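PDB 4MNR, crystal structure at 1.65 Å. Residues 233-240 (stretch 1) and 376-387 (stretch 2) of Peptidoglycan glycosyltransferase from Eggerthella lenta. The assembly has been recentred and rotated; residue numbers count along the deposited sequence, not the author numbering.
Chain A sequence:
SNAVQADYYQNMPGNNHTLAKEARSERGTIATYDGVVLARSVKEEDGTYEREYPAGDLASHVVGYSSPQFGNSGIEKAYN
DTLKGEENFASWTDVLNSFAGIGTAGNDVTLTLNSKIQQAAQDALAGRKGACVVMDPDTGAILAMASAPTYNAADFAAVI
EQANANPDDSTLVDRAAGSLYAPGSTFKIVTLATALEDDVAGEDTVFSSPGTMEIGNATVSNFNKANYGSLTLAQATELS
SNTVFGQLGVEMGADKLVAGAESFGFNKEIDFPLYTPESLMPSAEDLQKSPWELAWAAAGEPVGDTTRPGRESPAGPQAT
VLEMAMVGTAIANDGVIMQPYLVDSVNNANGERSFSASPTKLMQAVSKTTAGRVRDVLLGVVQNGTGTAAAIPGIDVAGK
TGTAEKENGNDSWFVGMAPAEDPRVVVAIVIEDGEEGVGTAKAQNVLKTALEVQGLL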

# COMPACT_ATOMS: atom_id res chain seq x y z
N LEU A 233 14.86 16.33 14.02
CA LEU A 233 14.38 15.13 13.34
C LEU A 233 12.94 15.30 12.86
O LEU A 233 12.58 14.82 11.78
CB LEU A 233 14.55 13.90 14.24
CG LEU A 233 14.13 12.54 13.68
CD1 LEU A 233 14.82 12.27 12.37
CD2 LEU A 233 14.46 11.45 14.71
N ALA A 234 12.12 16.01 13.64
CA ALA A 234 10.75 16.32 13.20
C ALA A 234 10.74 17.18 11.93
O ALA A 234 10.01 16.89 10.98
CB ALA A 234 9.94 17.00 14.32
N GLN A 235 11.56 18.22 11.91
CA GLN A 235 11.66 19.07 10.72
C GLN A 235 12.17 18.30 9.52
O GLN A 235 11.73 18.53 8.40
CB GLN A 235 12.56 20.28 10.98
CG GLN A 235 12.01 21.25 12.01
CD GLN A 235 13.05 22.26 12.50
OE1 GLN A 235 14.27 22.03 12.42
NE2 GLN A 235 12.57 23.39 13.02
N ALA A 236 13.12 17.39 9.76
CA ALA A 236 13.68 16.58 8.68
C ALA A 236 12.63 15.63 8.10
O ALA A 236 12.68 15.28 6.94
CB ALA A 236 14.89 15.80 9.16
N THR A 237 11.67 15.22 8.92
CA THR A 237 10.57 14.39 8.44
C THR A 237 9.64 15.27 7.61
O THR A 237 9.20 14.87 6.53
CB THR A 237 9.80 13.74 9.60
OG1 THR A 237 10.72 13.04 10.44
CG2 THR A 237 8.75 12.76 9.08
N GLU A 238 9.34 16.47 8.11
CA GLU A 238 8.50 17.42 7.37
C GLU A 238 9.05 17.75 5.98
O GLU A 238 8.29 17.81 5.01
CB GLU A 238 8.25 18.70 8.16
CG GLU A 238 7.51 18.47 9.47
CD GLU A 238 7.35 19.75 10.28
OE1 GLU A 238 7.90 20.80 9.88
OE2 GLU A 238 6.67 19.71 11.33
N LEU A 239 10.36 17.97 5.90
CA LEU A 239 11.01 18.36 4.65
C LEU A 239 11.46 17.14 3.84
O LEU A 239 11.92 17.28 2.71
CB LEU A 239 12.23 19.25 4.94
CG LEU A 239 11.90 20.63 5.50
CD1 LEU A 239 13.17 21.39 5.88
CD2 LEU A 239 11.07 21.42 4.50
N SER A 240 11.34 15.97 4.45
CA SER A 240 11.81 14.71 3.87
C SER A 240 13.30 14.71 3.49
O SER A 240 13.66 14.43 2.35
CB SER A 240 10.96 14.32 2.65
OG SER A 240 11.00 12.92 2.49
N ASP A 376 1.96 12.52 15.43
CA ASP A 376 2.11 13.96 15.65
C ASP A 376 3.12 14.59 14.67
O ASP A 376 2.92 15.71 14.18
CB ASP A 376 2.52 14.25 17.09
CG ASP A 376 1.37 14.04 18.09
OD1 ASP A 376 0.20 13.94 17.66
OD2 ASP A 376 1.65 13.98 19.31
N VAL A 377 4.20 13.88 14.39
CA VAL A 377 5.18 14.37 13.41
C VAL A 377 4.56 14.38 12.00
O VAL A 377 4.77 15.32 11.23
CB VAL A 377 6.46 13.51 13.40
CG1 VAL A 377 7.40 13.95 12.28
CG2 VAL A 377 7.16 13.62 14.74
N LEU A 378 3.78 13.35 11.68
CA LEU A 378 3.14 13.27 10.37
C LEU A 378 2.03 14.31 10.17
O LEU A 378 1.73 14.71 9.04
CB LEU A 378 2.61 11.86 10.10
CG LEU A 378 3.68 10.76 10.11
CD1 LEU A 378 3.08 9.43 9.70
CD2 LEU A 378 4.86 11.12 9.21
N LEU A 379 1.42 14.76 11.26
CA LEU A 379 0.49 15.88 11.16
C LEU A 379 1.28 17.09 10.70
O LEU A 379 0.81 17.88 9.88
CB LEU A 379 -0.19 16.13 12.51
CG LEU A 379 -1.21 17.27 12.57
CD1 LEU A 379 -2.25 17.13 11.47
CD2 LEU A 379 -1.87 17.29 13.94
N GLY A 380 2.50 17.22 11.21
CA GLY A 380 3.38 18.31 10.82
C GLY A 380 3.76 18.29 9.35
O GLY A 380 3.96 19.35 8.75
N VAL A 381 3.89 17.09 8.78
CA VAL A 381 4.21 16.97 7.37
C VAL A 381 3.14 17.66 6.54
O VAL A 381 3.44 18.39 5.58
CB VAL A 381 4.31 15.49 6.95
CG1 VAL A 381 4.39 15.37 5.44
CG2 VAL A 381 5.53 14.84 7.62
N VAL A 382 1.89 17.45 6.93
CA VAL A 382 0.77 17.99 6.17
C VAL A 382 0.53 19.47 6.49
O VAL A 382 0.18 20.27 5.61
CB VAL A 382 -0.49 17.14 6.40
CG1 VAL A 382 -1.71 17.80 5.75
CG2 VAL A 382 -0.26 15.74 5.84
N GLN A 383 0.74 19.86 7.74
CA GLN A 383 0.55 21.26 8.12
C GLN A 383 1.67 22.20 7.67
O GLN A 383 1.40 23.34 7.27
CB GLN A 383 0.36 21.37 9.64
CG GLN A 383 -0.90 20.70 10.14
CD GLN A 383 -1.11 20.90 11.63
OE1 GLN A 383 -0.16 21.08 12.38
NE2 GLN A 383 -2.37 20.87 12.06
N ASN A 384 2.91 21.72 7.72
CA ASN A 384 4.06 22.59 7.54
C ASN A 384 5.12 22.09 6.55
O ASN A 384 6.10 22.79 6.28
CB ASN A 384 4.73 22.84 8.89
CG ASN A 384 3.79 23.50 9.88
OD1 ASN A 384 3.13 24.48 9.57
ND2 ASN A 384 3.72 22.94 11.08
N GLY A 385 4.93 20.89 6.03
CA GLY A 385 5.97 20.27 5.22
C GLY A 385 5.58 19.97 3.80
O GLY A 385 4.84 20.73 3.16
N THR A 386 6.08 18.85 3.29
CA THR A 386 5.90 18.51 1.88
C THR A 386 4.49 18.02 1.58
O THR A 386 4.13 17.84 0.42
CB THR A 386 6.86 17.38 1.49
OG1 THR A 386 6.65 16.26 2.36
CG2 THR A 386 8.31 17.84 1.62
N GLY A 387 3.69 17.77 2.62
CA GLY A 387 2.39 17.18 2.40
C GLY A 387 1.18 18.10 2.41
O GLY A 387 0.05 17.62 2.60
O HOH W 1 7.62 14.68 4.30
O HOH W 2 6.41 17.46 12.50
O HOH W 3 9.05 22.30 7.89

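Two helices, 140 or more residues apart in sequence wherever they touch, cross at 50° with their axes 8.4 Å apart at the closest. The tightest point of the backbone register is E238 against V381, whose CA atoms lie 4.3 Å from each other. The contact buries 418 Å² in all, and E238 alone has 113 Å² covered, more than any other residue here.

E238 works through its length rather than by pointing straight across. Its CA-to-CB bond runs sideways to the other stretch, and an m, t conformation carries the chain across the second helix, with CG 3.9 Å from V381 N. The carboxylate then passes over G380, OE2 lying 3.6 Å from that residue's CA. Glycine fits here because a CB on G380 would point toward the first helix and sit 2.5 Å from E238 OE2, a clash. No direct hydrogen bond joins the carboxylate to the second helix; water serves instead. Water 2 donates to E238 OE2 (2.5 Å) and to V377 O (3.0 Å), while water 3 donates to E238 OE1 (2.7 Å) and, weakly, to N384 O (3.4 Å).

The backbone of E238 supplies the one direct hydrogen bond across the contact: T386 N donates to E238 O at 3.0 Å. The same oxygen receives a CA-H...O contact from G385 CA at 3.4 Å. Again glycine permits the approach, since a CB on G385 would lie 2.4 Å from E238 O. T386 follows with its CA-to-CB bond directed toward the first stretch; its CG2 reaches to 3.8 Å from L239 O, and its OG1 hydrogen-bonds water 1 at 2.7 Å. The same water donates to T237 O at 2.7 Å, so a water bridge runs beside the direct bond.

The apolar part centres on V377, with 56 Å² covered, and T237, with 49 Å². V377 CG1 packs 3.6 Å from T237 CB, and V377 CG2 lies 4.4 Å from A234 CB, a looser apolar contact. The CA-to-CB bond of T237 points toward the second stretch, and the residue suits its buried place because its hydroxyl is satisfied at home: OG1 donates to L233 O at 2.9 Å. Its methyl CG2 remains for packing, 4.1 Å from V381 CG2 and 4.2 Å from L378 CD2.

The rule is economical: glycines where the carboxylate and the carbonyl of E238 come close, beta-branched side chains in the apolar patch, and waters to settle the carboxylate.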